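Local coordinates for protein nicotinate phosphoribosyltransferase (Porphyromonas gingivalis, PDB 2IM5) that probably catalyses the ATP-dependent joining of nicotinate to phosphoribosyl pyrophosphate, giving nicotinate mononucleotide for NAD+ biosynthesis, at residues E48-R51 with G52-A56. Sequence-based numbering, arbitrary orientation.
Sequences ELVR and GEIRA
Glu48 and Arg55, almost two turns apart on helix 44-56, are joined by a salt bridge in which OE2 of Glu48 lies 2.8 Å from NH2 of Arg55. The carboxylate sits at the edge of the guanidinium, the two planes being only 17° apart, but the N-H points poorly at the oxygen and the hydrogen bond is weak. CG of Glu48 lies anti to the backbone N (chi1 -170°) and the chain bends at chi2, which turns the carboxylate along the helix toward Arg55. Its other oxygen, OE1, is gripped side-on by Arg51, with NE and NH2 each 3.0 Å away. Both nitrogens approach from one face of the carboxylate while keeping it at the edge of their own guanidinium. Arg51 NH2 also forms a salt bridge with Glu44, one turn before Glu48.

Four successive i to i+4 backbone bonds hold the turns together, from Gly52 N to Glu48 O (3.0 Å) through Arg55 N to Arg51 O (2.9 Å). The Arg55 chain folds back over that last carbonyl, its CG 3.3 Å from Arg51 O, and the oxygen ends up over one face of the guanidinium, toward its rim.

Between the two segments, the apolar side-chain contact is Val50 CG1 to Ile54 CD1, 3.8 Å. Both residues are buried against strand 95-99 of the antiparallel sheet, and Val50 also touches Leu130 of helix 120-134.

This part of the helix thus has a buried aliphatic flank, Val50 and Ile54, and a charged flank, Glu48, Arg51 and Arg55. Glu48 takes a different arginine on each oxygen, and its negative charge probably helps hold the two positive side chains together there.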
ATOM      1  N   GLU A  48       5.592 -13.402  21.369  1.00 29.05           N
ATOM      2  CA  GLU A  48       5.205 -12.671  22.564  1.00 30.73           C
ATOM      3  C   GLU A  48       5.629 -11.202  22.459  1.00 29.74           C
ATOM      4  O   GLU A  48       4.942 -10.307  22.950  1.00 27.98           O
ATOM      5  CB  GLU A  48       5.827 -13.320  23.800  1.00 32.75           C
ATOM      6  CG  GLU A  48       5.293 -12.770  25.101  1.00 37.58           C
ATOM      7  CD  GLU A  48       3.771 -12.710  25.128  1.00 42.05           C
ATOM      8  OE1 GLU A  48       3.122 -13.729  24.792  1.00 42.94           O
ATOM      9  OE2 GLU A  48       3.224 -11.643  25.491  1.00 43.47           O
ATOM     10  N   LEU A  49       6.765 -10.957  21.819  1.00 28.27           N
ATOM     11  CA  LEU A  49       7.226  -9.586  21.641  1.00 27.69           C
ATOM     12  C   LEU A  49       6.229  -8.856  20.739  1.00 26.62           C
ATOM     13  O   LEU A  49       5.922  -7.687  20.954  1.00 26.38           O
ATOM     14  CB  LEU A  49       8.612  -9.564  20.990  1.00 27.21           C
ATOM     15  CG  LEU A  49       9.779 -10.084  21.826  1.00 26.44           C
ATOM     16  CD1 LEU A  49      11.050 -10.042  21.003  1.00 25.00           C
ATOM     17  CD2 LEU A  49       9.922  -9.231  23.078  1.00 25.69           C
ATOM     18  N   VAL A  50       5.728  -9.559  19.731  1.00 26.76           N
ATOM     19  CA  VAL A  50       4.768  -8.979  18.807  1.00 26.36           C
ATOM     20  C   VAL A  50       3.475  -8.654  19.537  1.00 26.82           C
ATOM     21  O   VAL A  50       2.930  -7.558  19.386  1.00 27.64           O
ATOM     22  CB  VAL A  50       4.469  -9.938  17.642  1.00 27.18           C
ATOM     23  CG1 VAL A  50       3.358  -9.370  16.767  1.00 26.62           C
ATOM     24  CG2 VAL A  50       5.731 -10.153  16.822  1.00 26.54           C
ATOM     25  N   ARG A  51       2.989  -9.598  20.336  1.00 25.66           N
ATOM     26  CA  ARG A  51       1.760  -9.380  21.087  1.00 26.73           C
ATOM     27  C   ARG A  51       1.891  -8.165  22.003  1.00 26.23           C
ATOM     28  O   ARG A  51       0.941  -7.397  22.172  1.00 25.65           O
ATOM     29  CB  ARG A  51       1.390 -10.632  21.901  1.00 26.30           C
ATOM     30  CG  ARG A  51       0.811 -11.761  21.047  1.00 29.82           C
ATOM     31  CD  ARG A  51       0.239 -12.901  21.893  1.00 30.96           C
ATOM     32  NE  ARG A  51       1.292 -13.741  22.440  1.00 34.07           N
ATOM     33  CZ  ARG A  51       1.649 -14.921  21.948  1.00 33.12           C
ATOM     34  NH1 ARG A  51       1.031 -15.427  20.891  1.00 33.09           N
ATOM     35  NH2 ARG A  51       2.650 -15.586  22.507  1.00 35.70           N
ATOM     36  N   GLY A  52       3.073  -7.988  22.587  1.00 25.46           N
ATOM     37  CA  GLY A  52       3.295  -6.853  23.462  1.00 24.68           C
ATOM     38  C   GLY A  52       3.203  -5.531  22.721  1.00 25.04           C
ATOM     39  O   GLY A  52       2.639  -4.560  23.229  1.00 25.17           O
ATOM     40  N   GLU A  53       3.762  -5.490  21.517  1.00 25.91           N
ATOM     41  CA  GLU A  53       3.727  -4.283  20.700  1.00 27.18           C
ATOM     42  C   GLU A  53       2.294  -3.996  20.268  1.00 27.91           C
ATOM     43  O   GLU A  53       1.858  -2.843  20.243  1.00 27.35           O
ATOM     44  CB  GLU A  53       4.603  -4.458  19.463  1.00 28.76           C
ATOM     45  CG  GLU A  53       6.092  -4.493  19.746  1.00 30.09           C
ATOM     46  CD  GLU A  53       6.593  -3.207  20.382  1.00 34.84           C
ATOM     47  OE1 GLU A  53       6.169  -2.108  19.953  1.00 34.51           O
ATOM     48  OE2 GLU A  53       7.423  -3.294  21.312  1.00 37.88           O
ATOM     49  N   ILE A  54       1.561  -5.050  19.928  1.00 28.20           N
ATOM     50  CA  ILE A  54       0.180  -4.885  19.505  1.00 28.76           C
ATOM     51  C   ILE A  54      -0.640  -4.324  20.659  1.00 28.98           C
ATOM     52  O   ILE A  54      -1.469  -3.429  20.466  1.00 29.18           O
ATOM     53  CB  ILE A  54      -0.416  -6.226  19.021  1.00 28.24           C
ATOM     54  CG1 ILE A  54       0.220  -6.611  17.684  1.00 28.17           C
ATOM     55  CG2 ILE A  54      -1.925  -6.112  18.883  1.00 28.52           C
ATOM     56  CD1 ILE A  54      -0.175  -7.978  17.186  1.00 30.11           C
ATOM     57  N   ARG A  55      -0.402  -4.834  21.864  1.00 28.20           N
ATOM     58  CA  ARG A  55      -1.133  -4.339  23.025  1.00 28.68           C
ATOM     59  C   ARG A  55      -0.756  -2.887  23.320  1.00 27.02           C
ATOM     60  O   ARG A  55      -1.602  -2.081  23.713  1.00 26.15           O
ATOM     61  CB  ARG A  55      -0.861  -5.219  24.250  1.00 30.12           C
ATOM     62  CG  ARG A  55      -1.558  -6.574  24.182  1.00 33.24           C
ATOM     63  CD  ARG A  55      -1.492  -7.299  25.513  1.00 36.22           C
ATOM     64  NE  ARG A  55      -0.249  -8.044  25.688  1.00 40.33           N
ATOM     65  CZ  ARG A  55      -0.099  -9.332  25.393  1.00 40.14           C
ATOM     66  NH1 ARG A  55      -1.118 -10.031  24.907  1.00 39.87           N
ATOM     67  NH2 ARG A  55       1.072  -9.922  25.589  1.00 41.46           N
ATOM     68  N   ALA A  56       0.515  -2.552  23.119  1.00 25.55           N
ATOM     69  CA  ALA A  56       0.982  -1.190  23.370  1.00 24.76           C
ATOM     70  C   ALA A  56       0.256  -0.176  22.487  1.00 24.10           C
ATOM     71  O   ALA A  56       0.027   0.957  22.902  1.00 23.63           O
ATOM     72  CB  ALA A  56       2.483  -1.097  23.132  1.00 23.04           C
TER